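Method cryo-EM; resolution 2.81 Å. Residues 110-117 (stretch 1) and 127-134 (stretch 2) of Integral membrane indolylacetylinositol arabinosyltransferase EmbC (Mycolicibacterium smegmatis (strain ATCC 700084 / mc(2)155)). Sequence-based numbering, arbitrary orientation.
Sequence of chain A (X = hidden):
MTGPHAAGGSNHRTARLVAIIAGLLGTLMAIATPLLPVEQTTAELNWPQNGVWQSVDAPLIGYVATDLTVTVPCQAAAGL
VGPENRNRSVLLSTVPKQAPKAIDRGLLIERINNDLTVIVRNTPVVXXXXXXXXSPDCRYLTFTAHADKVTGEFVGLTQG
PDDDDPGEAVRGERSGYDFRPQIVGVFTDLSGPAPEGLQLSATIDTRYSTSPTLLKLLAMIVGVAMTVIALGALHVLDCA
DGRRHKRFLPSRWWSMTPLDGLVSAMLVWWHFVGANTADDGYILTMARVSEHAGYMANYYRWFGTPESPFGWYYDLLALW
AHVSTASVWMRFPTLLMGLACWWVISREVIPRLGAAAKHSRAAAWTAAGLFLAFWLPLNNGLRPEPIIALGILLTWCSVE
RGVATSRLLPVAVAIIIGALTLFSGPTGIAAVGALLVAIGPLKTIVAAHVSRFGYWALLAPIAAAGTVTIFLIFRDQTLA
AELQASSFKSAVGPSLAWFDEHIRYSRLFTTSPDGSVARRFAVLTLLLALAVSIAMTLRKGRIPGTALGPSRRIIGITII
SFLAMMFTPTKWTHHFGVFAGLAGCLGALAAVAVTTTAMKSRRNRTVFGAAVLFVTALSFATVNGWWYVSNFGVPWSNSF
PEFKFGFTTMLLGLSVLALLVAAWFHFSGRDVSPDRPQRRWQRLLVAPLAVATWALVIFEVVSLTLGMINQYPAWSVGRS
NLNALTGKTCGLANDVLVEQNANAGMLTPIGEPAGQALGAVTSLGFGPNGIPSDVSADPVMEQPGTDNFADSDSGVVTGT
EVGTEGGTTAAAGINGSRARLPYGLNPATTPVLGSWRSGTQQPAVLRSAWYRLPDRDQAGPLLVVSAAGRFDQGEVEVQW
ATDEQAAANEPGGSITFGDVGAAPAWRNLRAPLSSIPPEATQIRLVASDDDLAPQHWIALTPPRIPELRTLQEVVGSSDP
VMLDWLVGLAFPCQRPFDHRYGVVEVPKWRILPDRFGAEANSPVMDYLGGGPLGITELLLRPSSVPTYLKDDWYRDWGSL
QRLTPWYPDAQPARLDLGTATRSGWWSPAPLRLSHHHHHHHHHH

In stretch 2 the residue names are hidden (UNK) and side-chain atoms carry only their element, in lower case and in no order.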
# COMPACT_ATOMS: atom_id res chain seq x y z
N GLU A 110 40.39 -2.88 -27.25
CA GLU A 110 40.71 -1.47 -27.41
C GLU A 110 42.17 -1.20 -27.05
O GLU A 110 42.74 -1.90 -26.21
CB GLU A 110 39.77 -0.64 -26.54
CG GLU A 110 39.83 0.87 -26.72
CD GLU A 110 38.84 1.61 -25.84
OE1 GLU A 110 38.13 0.95 -25.06
OE2 GLU A 110 38.76 2.86 -25.94
N ARG A 111 42.78 -0.20 -27.68
CA ARG A 111 44.14 0.21 -27.35
C ARG A 111 44.09 1.41 -26.43
O ARG A 111 43.84 2.53 -26.87
CB ARG A 111 44.93 0.54 -28.61
CG ARG A 111 46.34 0.96 -28.32
CD ARG A 111 47.04 1.33 -29.60
NE ARG A 111 46.35 2.42 -30.28
CZ ARG A 111 46.51 3.70 -30.01
NH1 ARG A 111 47.35 4.09 -29.05
NH2 ARG A 111 45.84 4.61 -30.69
N ILE A 112 44.31 1.18 -25.13
CA ILE A 112 44.66 2.28 -24.25
C ILE A 112 46.07 2.74 -24.61
O ILE A 112 46.89 1.95 -25.09
CB ILE A 112 44.55 1.84 -22.78
CG1 ILE A 112 43.26 1.04 -22.57
CG2 ILE A 112 44.48 3.02 -21.83
CD1 ILE A 112 41.98 1.83 -22.81
N ASN A 113 46.37 4.01 -24.31
CA ASN A 113 47.37 4.88 -24.94
C ASN A 113 48.67 4.23 -25.45
O ASN A 113 49.13 4.57 -26.54
CB ASN A 113 47.72 6.01 -23.96
CG ASN A 113 48.13 5.49 -22.59
OD1 ASN A 113 48.25 4.29 -22.37
ND2 ASN A 113 48.34 6.41 -21.66
N ASN A 114 49.24 3.31 -24.68
CA ASN A 114 50.41 2.57 -25.14
C ASN A 114 50.32 1.06 -24.91
O ASN A 114 51.26 0.35 -25.28
CB ASN A 114 51.68 3.10 -24.47
CG ASN A 114 52.09 4.45 -25.00
OD1 ASN A 114 52.05 4.70 -26.20
ND2 ASN A 114 52.48 5.35 -24.10
N ASP A 115 49.23 0.55 -24.34
CA ASP A 115 49.09 -0.87 -24.05
C ASP A 115 47.86 -1.44 -24.76
O ASP A 115 46.77 -0.87 -24.69
CB ASP A 115 48.96 -1.12 -22.55
CG ASP A 115 50.25 -0.87 -21.80
OD1 ASP A 115 51.33 -1.01 -22.40
OD2 ASP A 115 50.17 -0.55 -20.60
N LEU A 116 48.04 -2.59 -25.40
CA LEU A 116 46.94 -3.32 -26.02
C LEU A 116 46.32 -4.21 -24.95
O LEU A 116 46.94 -5.18 -24.51
CB LEU A 116 47.43 -4.13 -27.22
CG LEU A 116 46.35 -4.85 -28.02
CD1 LEU A 116 45.38 -3.85 -28.58
CD2 LEU A 116 46.98 -5.65 -29.13
N THR A 117 45.12 -3.84 -24.51
CA THR A 117 44.42 -4.61 -23.45
C THR A 117 43.04 -5.04 -23.96
O THR A 117 42.58 -4.48 -24.97
CB THR A 117 44.29 -3.78 -22.16
OG1 THR A 117 43.57 -2.59 -22.47
CG2 THR A 117 45.64 -3.42 -21.56
N UNK A 127 47.22 -7.88 -20.68
CA UNK A 127 47.72 -6.64 -21.26
C UNK A 127 49.19 -6.82 -21.63
O UNK A 127 49.88 -7.68 -21.07
c UNK A 127 47.56 -5.46 -20.30
o UNK A 127 46.20 -5.24 -19.99
N UNK A 128 49.65 -6.00 -22.56
CA UNK A 128 51.04 -6.04 -23.01
C UNK A 128 51.44 -4.73 -23.68
O UNK A 128 50.60 -4.07 -24.30
c UNK A 128 51.26 -7.19 -23.99
N UNK A 129 52.70 -4.31 -23.56
CA UNK A 129 53.15 -3.10 -24.26
C UNK A 129 53.16 -3.29 -25.77
O UNK A 129 53.42 -4.38 -26.27
c UNK A 129 54.57 -3.56 -22.40
c UNK A 129 54.57 -2.88 -23.72
c UNK A 129 53.70 -4.76 -22.57
N UNK A 130 52.88 -2.20 -26.48
CA UNK A 130 52.52 -2.30 -27.89
C UNK A 130 53.74 -2.54 -28.77
O UNK A 130 53.67 -3.27 -29.77
c UNK A 130 51.20 -1.01 -29.72
c UNK A 130 50.15 -2.09 -29.91
c UNK A 130 50.58 0.34 -29.92
c UNK A 130 51.78 -1.04 -28.31
N UNK A 131 54.88 -1.94 -28.42
CA UNK A 131 56.12 -2.25 -29.13
C UNK A 131 56.61 -3.65 -28.82
O UNK A 131 57.44 -4.19 -29.56
c UNK A 131 57.74 -1.29 -27.38
o UNK A 131 55.82 -0.04 -26.72
c UNK A 131 57.20 -1.21 -28.80
o UNK A 131 57.43 -0.29 -25.25
c UNK A 131 56.94 -0.48 -26.38
N UNK A 132 56.13 -4.25 -27.73
CA UNK A 132 56.43 -5.64 -27.43
C UNK A 132 55.46 -6.57 -28.15
O UNK A 132 55.83 -7.72 -28.45
o UNK A 132 56.60 -6.26 -23.22
c UNK A 132 56.41 -5.84 -25.92
n UNK A 132 57.45 -8.33 -23.36
c UNK A 132 56.98 -7.21 -23.90
c UNK A 132 56.93 -7.16 -25.41
N UNK A 133 54.25 -6.10 -28.45
CA UNK A 133 53.32 -6.87 -29.28
C UNK A 133 53.78 -6.86 -30.74
O UNK A 133 53.75 -7.90 -31.41
c UNK A 133 51.89 -6.32 -29.12
c UNK A 133 51.39 -6.57 -27.72
c UNK A 133 50.94 -6.96 -30.11
N UNK A 134 54.25 -5.72 -31.23
CA UNK A 134 54.75 -5.64 -32.61
C UNK A 134 56.15 -6.24 -32.80
O UNK A 134 56.74 -6.07 -33.87
c UNK A 134 53.16 -4.44 -35.00
c UNK A 134 53.51 -3.62 -33.77
c UNK A 134 54.76 -4.19 -33.10
c UNK A 134 52.31 -3.50 -32.84

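Position 127 carries one carbon and then one oxygen, a short unbranched hydroxyl side chain. Its CA lies 4.5 Å from T117 CA, and the same CA is 3.6 Å from L116 O. One carbon and a hydroxyl make it S127. The S127 hydroxyl is hydrogen-bonded to a residue just outside the two stretches.

Position 128 has a single side-chain carbon and nothing beyond it. The backbone does the work here: L116 N donates to the backbone O of position 128 at 3.2 Å, and the N of position 128 returns a weak hydrogen bond to L116 O at 3.4 Å. A lone methyl makes the residue A128. The same carbonyl receives a CA-H...O contact, with D115 CA 3.5 Å from A128 O. The methyl group is buried, on the same side of the sheet as the side chain of L116.

At position 129 three carbons close a ring onto the backbone nitrogen. The side chain points away overall, yet D115 OD1 comes to 3.3 Å from the CA of position 129. The ring identifies P129. With no N-H, it cannot donate to stretch 1, and it sits across from D115 in a non-hydrogen-bonded pair, where no such donor is called for. P129 also occupies the N-cap position, and its carbonyl accepts from the first turn of the helix.

Position 130 bears four carbons, forked at the second, and its side chain passes close to both R111 and L116. A fork one carbon beyond CB identifies L130. Its CD2 lies 3.7 Å from R111 CD, so the aliphatic part of the arginine serves as an apolar surface, while L130 CD1 lies 4.3 Å from L116 CB. Its backbone also contributes: L130 N donates to N114 O at 3.3 Å, tying the start of the helix to the type I turn that runs from I112 to D115.

Position 131 shows three carbons, the third carrying two oxygens, a carboxylate on a two-carbon spacer. It is exposed and makes no contact with stretch 1. This is E131.

Position 132 repeats that length, but its third carbon carries one oxygen and one nitrogen, an amide. It too stays clear of stretch 1, and is Q132.

Position 133 has one carbon carrying two more, a beta-branched side chain directed toward stretch 1, where it meets the side chain of L116. This is V133, whose CG1 is 4.3 Å from L116 CD2. Its N donates to P129 O at 2.9 Å, closing a helical turn.

Position 134 again has four carbons forked at the second. It touches nothing on stretch 1 and is the first residue to leave helical geometry: L134.

The design rule is that a weakly bonded strand runs into a helix, and its contacts pass from the strand at L116 to the turn at N114. L116 and A128 exchange two backbone hydrogen bonds, the one from A128 N weak, and the bond from L130 N to N114 O carries the attachment past proline into the helix. L130 and V133, three residues apart, then bring their side chains to L116, adding apolar packing to the backbone pairing.

Stretch 2 127-134: SAPLEQVL
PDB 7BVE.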